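Local structure of DyP-type peroxidase (6FSK) at residues E107-P112 with G432-G436; R243-M248 with Q459-R465. The protein is a heme b dye-decolorizing peroxidase that probably uses hydrogen peroxide to oxidise dyes and, at a non-canonical site, Mn(II). The protein carries 1 engineered substitution. All blocks are in the same frame, centred on the assembly; numbering follows the deposited sequence.

Interaction 1: E107-P112 with G432-G436; sequences EILGDP and GQKVG
Q433 reaches from the loop 432-436 to G110, the residue that closes helix 102-109 in a Schellman motif. The evidence for the motif is a positive phi of 101° at G110 and two bonds from this turn back into the last helical turn, one of them from G110 N to E107 O. That backbone shape would jam a CB against the preceding carbonyl. A CB modelled on G110 would also fall 2.7 Å from Q433 CB, so glycine suits both the turn and the neighbour pressed against it. Q433 buries the most surface of any residue here. Its CG lies beside the backbone N, anti to the carbonyl carbon, and the chain then runs extended, which carries the terminal amide over the turn, with Q433 CD 3.5 Å from G110 O. NE2 spends its donors on two acceptors. One bond, from Q433 NE2 to D111 OD1, is 2.9 Å long; it is almost straight (178°), lies in the amide plane and meets the carboxylate on its anti side. The other, from Q433 NE2 to L109 O at 3.0 Å, is more bent (141°), and its donor stands above the carbonyl plane instead of on a lone pair. Both acceptors are shared: N402 ND2 also binds L109 O, and R243 forms a salt bridge with D111 OD1, while W124 NE1 holds OD2. The carboxylate is therefore gripped by several donors, which fixes its rotation and would probably stabilise its negative charge. The amide oxygen, Q433 OE1, lies near the backbone of the turn, 3.7 Å from D111 CA. Farther along the loop V435 supplies an apolar cover. Its CG2 branch rests against the end of the helix, with V435 CG2 4.0 Å from G110 CA and 3.8 Å from E107 O.

Interaction 2: R243-M248 with Q459-R465; sequences RYLFQM and QDFVVPR. With HEM (protoporphyrin IX containing Fe), chain C.
Part of the wall of the heme pocket is formed by two antiparallel strands, with L245 and Q247 of 243-248 opposite P464 and V462 of 459-465. Their short axes approach to 4.5 Å at 142° between directions, and F246 and V463 form the hydrogen-bonded pair, with V463 N to F246 O at 2.8 Å. Flanking bonds run from R465 N to Y244 O and from M248 N to F461 O; M248 occupies the N-cap position of helix 249-258. On the heme side, L245 CB packs on V462 CG1 at 3.8 Å, and L245 CD2 leans on P464 CB. R243, its guanidinium salt-bridged to D111, runs alongside P464, whose CB covers one guanidinium face. L245 CD1 and V462 CG2 approach the vinyl on the CAB/CBB edge of the porphyrin. Q247, extended beyond CG, brings OE1 to within 3.6 Å of HEM CBB, while its NE2 is hydrogen-bonded to E185. With an alanine in place of Q247, E185 is likely to lose this donor and a gap to open beside the vinyl group. The other sheet face carries F246, whose CD1 meets R465 CG obliquely at 3.5 Å, and whose CE1 stands 3.5 Å above the centre of the Y244 ring. Such paired strands, one face against heme, belong to the C-terminal ferredoxin-like half of the DyP fold.

Overall arrangement
From the N terminus the chain passes 107-112, then 243-248, then 432-436 and finally 459-465, so the two contacts cross instead of nesting. Interaction 1 closes a loop of about 320 residues between the end of helix 102-109 and the loop before strand 441-443; interaction 2 closes one of about 211 between strands 238-247 and 462-472. Their centres lie 12 Å apart and they touch directly: the D111-R243 salt bridge joins them, and P464 CG packs 3.4 Å from Q433 OE1. Thus the end of helix 102-109 in the N-terminal alpha+beta barrel domain, a late loop and the heme-side strand pair are tied together.

Interaction 1: E107-P112 with G432-G436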
loop_
_atom_site.group_PDB
_atom_site.type_symbol
_atom_site.label_atom_id
_atom_site.label_comp_id
_atom_site.label_asym_id
_atom_site.label_seq_id
_atom_site.Cartn_x
_atom_site.Cartn_y
_atom_site.Cartn_z
ATOM N N GLU A 107 -15.958 -7.352 -2.264
ATOM C CA GLU A 107 -17.307 -6.789 -2.401
ATOM C C GLU A 107 -17.462 -5.551 -1.526
ATOM O O GLU A 107 -17.847 -4.495 -2.013
ATOM C CB GLU A 107 -18.354 -7.834 -1.979
ATOM C CG GLU A 107 -19.780 -7.385 -2.304
ATOM C CD GLU A 107 -20.865 -8.381 -1.919
ATOM O OE1 GLU A 107 -20.571 -9.534 -1.480
ATOM O OE2 GLU A 107 -22.063 -7.989 -2.130
ATOM N N ILE A 108 -17.074 -5.682 -0.259
ATOM C CA ILE A 108 -17.133 -4.557 0.658
ATOM C C ILE A 108 -16.092 -3.500 0.359
ATOM O O ILE A 108 -16.365 -2.297 0.566
ATOM C CB ILE A 108 -17.137 -5.065 2.087
ATOM C CG1 ILE A 108 -18.562 -5.717 2.355
ATOM C CG2 ILE A 108 -16.838 -3.986 3.086
ATOM C CD1 ILE A 108 -18.546 -6.427 3.693
ATOM N N LEU A 109 -14.944 -3.925 -0.172
ATOM C CA LEU A 109 -13.924 -2.930 -0.590
ATOM C C LEU A 109 -14.430 -2.036 -1.684
ATOM O O LEU A 109 -13.899 -0.904 -1.925
ATOM C CB LEU A 109 -12.598 -3.554 -1.011
ATOM C CG LEU A 109 -11.861 -4.431 -0.015
ATOM C CD1 LEU A 109 -10.625 -5.035 -0.667
ATOM C CD2 LEU A 109 -11.508 -3.693 1.241
ATOM N N GLY A 110 -15.431 -2.492 -2.448
ATOM C CA GLY A 110 -15.982 -1.711 -3.542
ATOM C C GLY A 110 -15.515 -2.091 -4.935
ATOM O O GLY A 110 -15.808 -1.350 -5.894
ATOM N N ASP A 111 -14.828 -3.205 -5.079
ATOM C CA ASP A 111 -14.287 -3.635 -6.350
ATOM C C ASP A 111 -15.448 -3.881 -7.318
ATOM O O ASP A 111 -16.493 -4.369 -6.949
ATOM C CB ASP A 111 -13.504 -4.932 -6.242
ATOM C CG ASP A 111 -12.110 -4.761 -5.606
ATOM O OD1 ASP A 111 -11.932 -3.747 -4.892
ATOM O OD2 ASP A 111 -11.232 -5.640 -5.750
ATOM N N PRO A 112 -15.191 -3.582 -8.592
ATOM C CA PRO A 112 -16.142 -4.046 -9.635
ATOM C C PRO A 112 -16.314 -5.555 -9.597
ATOM O O PRO A 112 -15.373 -6.310 -9.261
ATOM C CB PRO A 112 -15.486 -3.618 -10.938
ATOM C CG PRO A 112 -14.456 -2.580 -10.580
ATOM C CD PRO A 112 -13.971 -3.019 -9.196
ATOM N N GLY A 432 -10.809 5.743 -4.066
ATOM C CA GLY A 432 -12.191 5.528 -3.521
ATOM C C GLY A 432 -13.092 4.766 -4.463
ATOM O O GLY A 432 -13.052 5.058 -5.698
ATOM N N GLN A 433 -13.836 3.782 -3.980
ATOM C CA GLN A 433 -14.692 2.965 -4.814
ATOM C C GLN A 433 -16.088 3.054 -4.301
ATOM O O GLN A 433 -16.323 3.139 -3.057
ATOM C CB GLN A 433 -14.245 1.497 -4.748
ATOM C CG GLN A 433 -12.883 1.302 -5.346
ATOM C CD GLN A 433 -12.504 -0.156 -5.604
ATOM O OE1 GLN A 433 -12.283 -0.548 -6.780
ATOM N NE2 GLN A 433 -12.473 -0.948 -4.551
ATOM N N LYS A 434 -17.050 3.036 -5.215
ATOM C CA LYS A 434 -18.458 3.096 -4.816
ATOM C C LYS A 434 -19.012 1.688 -5.160
ATOM O O LYS A 434 -19.019 1.286 -6.346
ATOM C CB LYS A 434 -19.201 4.205 -5.574
ATOM C CG LYS A 434 -20.681 4.285 -5.120
ATOM C CD LYS A 434 -21.250 5.632 -5.597
ATOM C CE LYS A 434 -22.164 6.269 -4.695
ATOM N NZ LYS A 434 -22.717 7.477 -5.330
ATOM N N VAL A 435 -19.542 0.965 -4.166
ATOM C CA VAL A 435 -20.176 -0.311 -4.377
ATOM C C VAL A 435 -21.320 -0.177 -5.437
ATOM O O VAL A 435 -22.138 0.736 -5.355
ATOM C CB VAL A 435 -20.771 -0.786 -3.047
ATOM C CG1 VAL A 435 -21.736 -1.977 -3.255
ATOM C CG2 VAL A 435 -19.653 -1.188 -2.050
ATOM N N GLY A 436 -21.251 -1.040 -6.424
ATOM C CA GLY A 436 -22.134 -0.962 -7.601
ATOM C C GLY A 436 -21.642 -0.179 -8.734
ATOM O O GLY A 436 -22.304 -0.096 -9.776
HETATM O O HOH W 1 -17.829 -1.171 -7.716
HETATM O O HOH W 2 -19.045 -2.664 -7.379
#

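Interaction 2: R243-M248 with Q459-R465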
loop_
_atom_site.group_PDB
_atom_site.type_symbol
_atom_site.label_atom_id
_atom_site.label_comp_id
_atom_site.label_asym_id
_atom_site.label_seq_id
_atom_site.Cartn_x
_atom_site.Cartn_y
_atom_site.Cartn_z
ATOM N N ARG A 243 -2.596 -5.782 -3.526
ATOM C CA ARG A 243 -3.622 -5.285 -4.474
ATOM C C ARG A 243 -2.981 -5.036 -5.799
ATOM O O ARG A 243 -1.996 -4.313 -5.911
ATOM C CB ARG A 243 -4.304 -4.006 -3.977
ATOM C CG ARG A 243 -4.995 -4.194 -2.620
ATOM C CD ARG A 243 -6.426 -4.671 -2.771
ATOM N NE ARG A 243 -7.390 -3.714 -3.299
ATOM C CZ ARG A 243 -8.545 -4.015 -3.872
ATOM N NH1 ARG A 243 -8.872 -5.263 -4.145
ATOM N NH2 ARG A 243 -9.315 -3.015 -4.254
ATOM N N TYR A 244 -3.521 -5.686 -6.829
ATOM C CA TYR A 244 -2.975 -5.504 -8.192
ATOM C C TYR A 244 -3.703 -4.376 -8.889
ATOM O O TYR A 244 -4.881 -4.571 -9.311
ATOM C CB TYR A 244 -3.196 -6.820 -8.913
ATOM C CG TYR A 244 -2.481 -7.030 -10.219
ATOM C CD1 TYR A 244 -1.447 -6.266 -10.636
ATOM C CD2 TYR A 244 -2.808 -8.153 -10.982
ATOM C CE1 TYR A 244 -0.741 -6.556 -11.811
ATOM C CE2 TYR A 244 -2.137 -8.403 -12.147
ATOM C CZ TYR A 244 -1.102 -7.654 -12.532
ATOM O OH TYR A 244 -0.424 -7.971 -13.745
ATOM N N LEU A 245 -3.129 -3.191 -8.788
ATOM C CA LEU A 245 -3.897 -1.960 -9.103
ATOM C C LEU A 245 -3.518 -1.373 -10.429
ATOM O O LEU A 245 -2.454 -0.804 -10.576
ATOM C CB LEU A 245 -3.770 -0.920 -8.006
ATOM C CG LEU A 245 -4.298 -1.391 -6.659
ATOM C CD1 LEU A 245 -4.083 -0.249 -5.610
ATOM C CD2 LEU A 245 -5.761 -1.772 -6.605
ATOM N N PHE A 246 -4.351 -1.555 -11.441
ATOM C CA PHE A 246 -4.011 -0.987 -12.771
ATOM C C PHE A 246 -4.362 0.495 -12.733
ATOM O O PHE A 246 -5.366 0.874 -12.103
ATOM C CB PHE A 246 -4.819 -1.718 -13.870
ATOM C CG PHE A 246 -4.252 -3.036 -14.229
ATOM C CD1 PHE A 246 -4.299 -4.095 -13.371
ATOM C CD2 PHE A 246 -3.617 -3.240 -15.438
ATOM C CE1 PHE A 246 -3.672 -5.312 -13.650
ATOM C CE2 PHE A 246 -3.068 -4.481 -15.755
ATOM C CZ PHE A 246 -3.102 -5.510 -14.862
ATOM N N GLN A 247 -3.557 1.298 -13.386
ATOM C CA GLN A 247 -3.802 2.730 -13.466
ATOM C C GLN A 247 -4.098 3.143 -14.908
ATOM O O GLN A 247 -3.429 2.722 -15.835
ATOM C CB GLN A 247 -2.598 3.467 -12.949
ATOM C CG GLN A 247 -2.439 3.233 -11.427
ATOM C CD GLN A 247 -1.153 3.823 -10.928
ATOM O OE1 GLN A 247 -0.319 3.104 -10.460
ATOM N NE2 GLN A 247 -1.032 5.098 -10.864
ATOM N N MET A 248 -5.041 4.047 -15.044
ATOM C CA MET A 248 -5.486 4.593 -16.302
ATOM C C MET A 248 -4.902 6.002 -16.484
ATOM O O MET A 248 -5.539 6.994 -16.149
ATOM C CB MET A 248 -7.038 4.555 -16.302
ATOM C CG MET A 248 -7.634 3.199 -15.911
ATOM S SD MET A 248 -7.089 1.831 -16.927
ATOM C CE MET A 248 -8.048 2.195 -18.345
ATOM N N GLN A 459 -15.251 5.781 -15.854
ATOM C CA GLN A 459 -14.011 4.941 -15.719
ATOM C C GLN A 459 -13.127 5.464 -14.555
ATOM O O GLN A 459 -12.490 6.496 -14.638
ATOM C CB GLN A 459 -13.250 4.922 -17.012
ATOM C CG GLN A 459 -11.883 4.186 -17.024
ATOM C CD GLN A 459 -12.034 2.739 -16.719
ATOM O OE1 GLN A 459 -12.662 1.971 -17.509
ATOM N NE2 GLN A 459 -11.580 2.336 -15.543
ATOM N N ASP A 460 -13.063 4.646 -13.512
ATOM C CA ASP A 460 -12.213 4.887 -12.380
ATOM C C ASP A 460 -10.742 4.897 -12.862
ATOM O O ASP A 460 -10.360 4.172 -13.727
ATOM C CB ASP A 460 -12.333 3.811 -11.276
ATOM C CG ASP A 460 -13.701 3.834 -10.511
ATOM O OD1 ASP A 460 -14.716 4.176 -11.100
ATOM O OD2 ASP A 460 -13.766 3.420 -9.323
ATOM N N PHE A 461 -9.976 5.770 -12.256
ATOM C CA PHE A 461 -8.585 5.906 -12.581
ATOM C C PHE A 461 -7.751 4.717 -12.149
ATOM O O PHE A 461 -6.664 4.461 -12.761
ATOM C CB PHE A 461 -8.007 7.205 -12.020
ATOM C CG PHE A 461 -8.778 8.443 -12.405
ATOM C CD1 PHE A 461 -9.078 8.683 -13.742
ATOM C CD2 PHE A 461 -9.117 9.307 -11.464
ATOM C CE1 PHE A 461 -9.804 9.829 -14.058
ATOM C CE2 PHE A 461 -9.855 10.453 -11.795
ATOM C CZ PHE A 461 -10.153 10.678 -13.090
ATOM N N VAL A 462 -8.185 4.015 -11.107
ATOM C CA VAL A 462 -7.470 2.807 -10.560
ATOM C C VAL A 462 -8.451 1.678 -10.611
ATOM O O VAL A 462 -9.595 1.838 -10.193
ATOM C CB VAL A 462 -6.986 3.105 -9.086
ATOM C CG1 VAL A 462 -6.370 1.826 -8.527
ATOM C CG2 VAL A 462 -5.914 4.161 -9.129
ATOM N N VAL A 463 -8.027 0.555 -11.177
ATOM C CA VAL A 463 -8.879 -0.614 -11.409
ATOM C C VAL A 463 -8.212 -1.838 -10.738
ATOM O O VAL A 463 -7.136 -2.267 -11.169
ATOM C CB VAL A 463 -8.940 -0.874 -12.839
ATOM C CG1 VAL A 463 -9.858 -2.088 -13.145
ATOM C CG2 VAL A 463 -9.598 0.334 -13.589
ATOM N N PRO A 464 -8.773 -2.388 -9.671
ATOM C CA PRO A 464 -8.194 -3.579 -9.101
ATOM C C PRO A 464 -8.431 -4.802 -9.962
ATOM O O PRO A 464 -9.571 -5.002 -10.412
ATOM C CB PRO A 464 -8.926 -3.717 -7.789
ATOM C CG PRO A 464 -10.268 -3.031 -8.007
ATOM C CD PRO A 464 -10.018 -1.977 -9.002
ATOM N N ARG A 465 -7.370 -5.598 -10.196
ATOM C CA ARG A 465 -7.498 -6.798 -10.977
ATOM C C ARG A 465 -7.027 -8.053 -10.287
ATOM O O ARG A 465 -6.902 -9.132 -10.924
ATOM C CB ARG A 465 -6.796 -6.575 -12.293
ATOM C CG ARG A 465 -7.489 -5.535 -13.185
ATOM C CD ARG A 465 -8.802 -6.000 -13.816
ATOM N NE ARG A 465 -8.557 -7.028 -14.849
ATOM C CZ ARG A 465 -9.456 -7.896 -15.264
ATOM N NH1 ARG A 465 -10.647 -7.892 -14.752
ATOM N NH2 ARG A 465 -9.137 -8.697 -16.275
HETATM C CHA HEM C . 0.258 8.064 0.090
HETATM C CHB HEM C . -0.431 7.159 -4.594
HETATM C CHC HEM C . -3.079 3.321 -3.396
HETATM C CHD HEM C . -2.658 4.393 1.310
HETATM C C1A HEM C . 0.333 8.181 -1.299
HETATM C C2A HEM C . 1.059 9.177 -2.023
HETATM C C3A HEM C . 0.912 8.902 -3.327
HETATM C C4A HEM C . 0.026 7.781 -3.408
HETATM C CMA HEM C . 1.434 9.701 -4.471
HETATM C CAA HEM C . 1.816 10.335 -1.394
HETATM C CBA HEM C . 3.300 10.140 -1.111
HETATM C CGA HEM C . 3.561 9.170 0.011
HETATM O O1A HEM C . 3.383 9.510 1.182
HETATM O O2A HEM C . 3.988 8.027 -0.291
HETATM C C1B HEM C . -1.231 6.020 -4.719
HETATM C C2B HEM C . -1.589 5.383 -5.903
HETATM C C3B HEM C . -2.312 4.269 -5.613
HETATM C C4B HEM C . -2.410 4.269 -4.147
HETATM C CMB HEM C . -1.270 5.865 -7.297
HETATM C CAB HEM C . -2.968 3.231 -6.439
HETATM C CBB HEM C . -2.613 2.969 -7.678
HETATM C C1C HEM C . -3.305 3.270 -2.055
HETATM C C2C HEM C . -4.093 2.379 -1.315
HETATM C C3C HEM C . -4.016 2.674 0.015
HETATM C C4C HEM C . -3.079 3.765 0.121
HETATM C CMC HEM C . -4.874 1.249 -1.932
HETATM C CAC HEM C . -4.700 2.124 1.217
HETATM C CBC HEM C . -5.914 1.537 1.186
HETATM C C1D HEM C . -1.758 5.462 1.337
HETATM C C2D HEM C . -1.221 5.957 2.642
HETATM C C3D HEM C . -0.355 6.975 2.270
HETATM C C4D HEM C . -0.462 7.090 0.825
HETATM C CMD HEM C . -1.490 5.457 4.005
HETATM C CAD HEM C . 0.444 7.901 3.180
HETATM C CBD HEM C . -0.345 9.076 3.665
HETATM C CGD HEM C . 0.433 9.895 4.664
HETATM O O1D HEM C . 0.456 11.122 4.397
HETATM O O2D HEM C . 1.054 9.354 5.556
HETATM N NA HEM C . -0.408 7.364 -2.154
HETATM N NB HEM C . -1.800 5.390 -3.663
HETATM N NC HEM C . -2.780 4.216 -1.141
HETATM N ND HEM C . -1.337 6.213 0.318
HETATM FE FE HEM C . -1.635 5.856 -1.655
#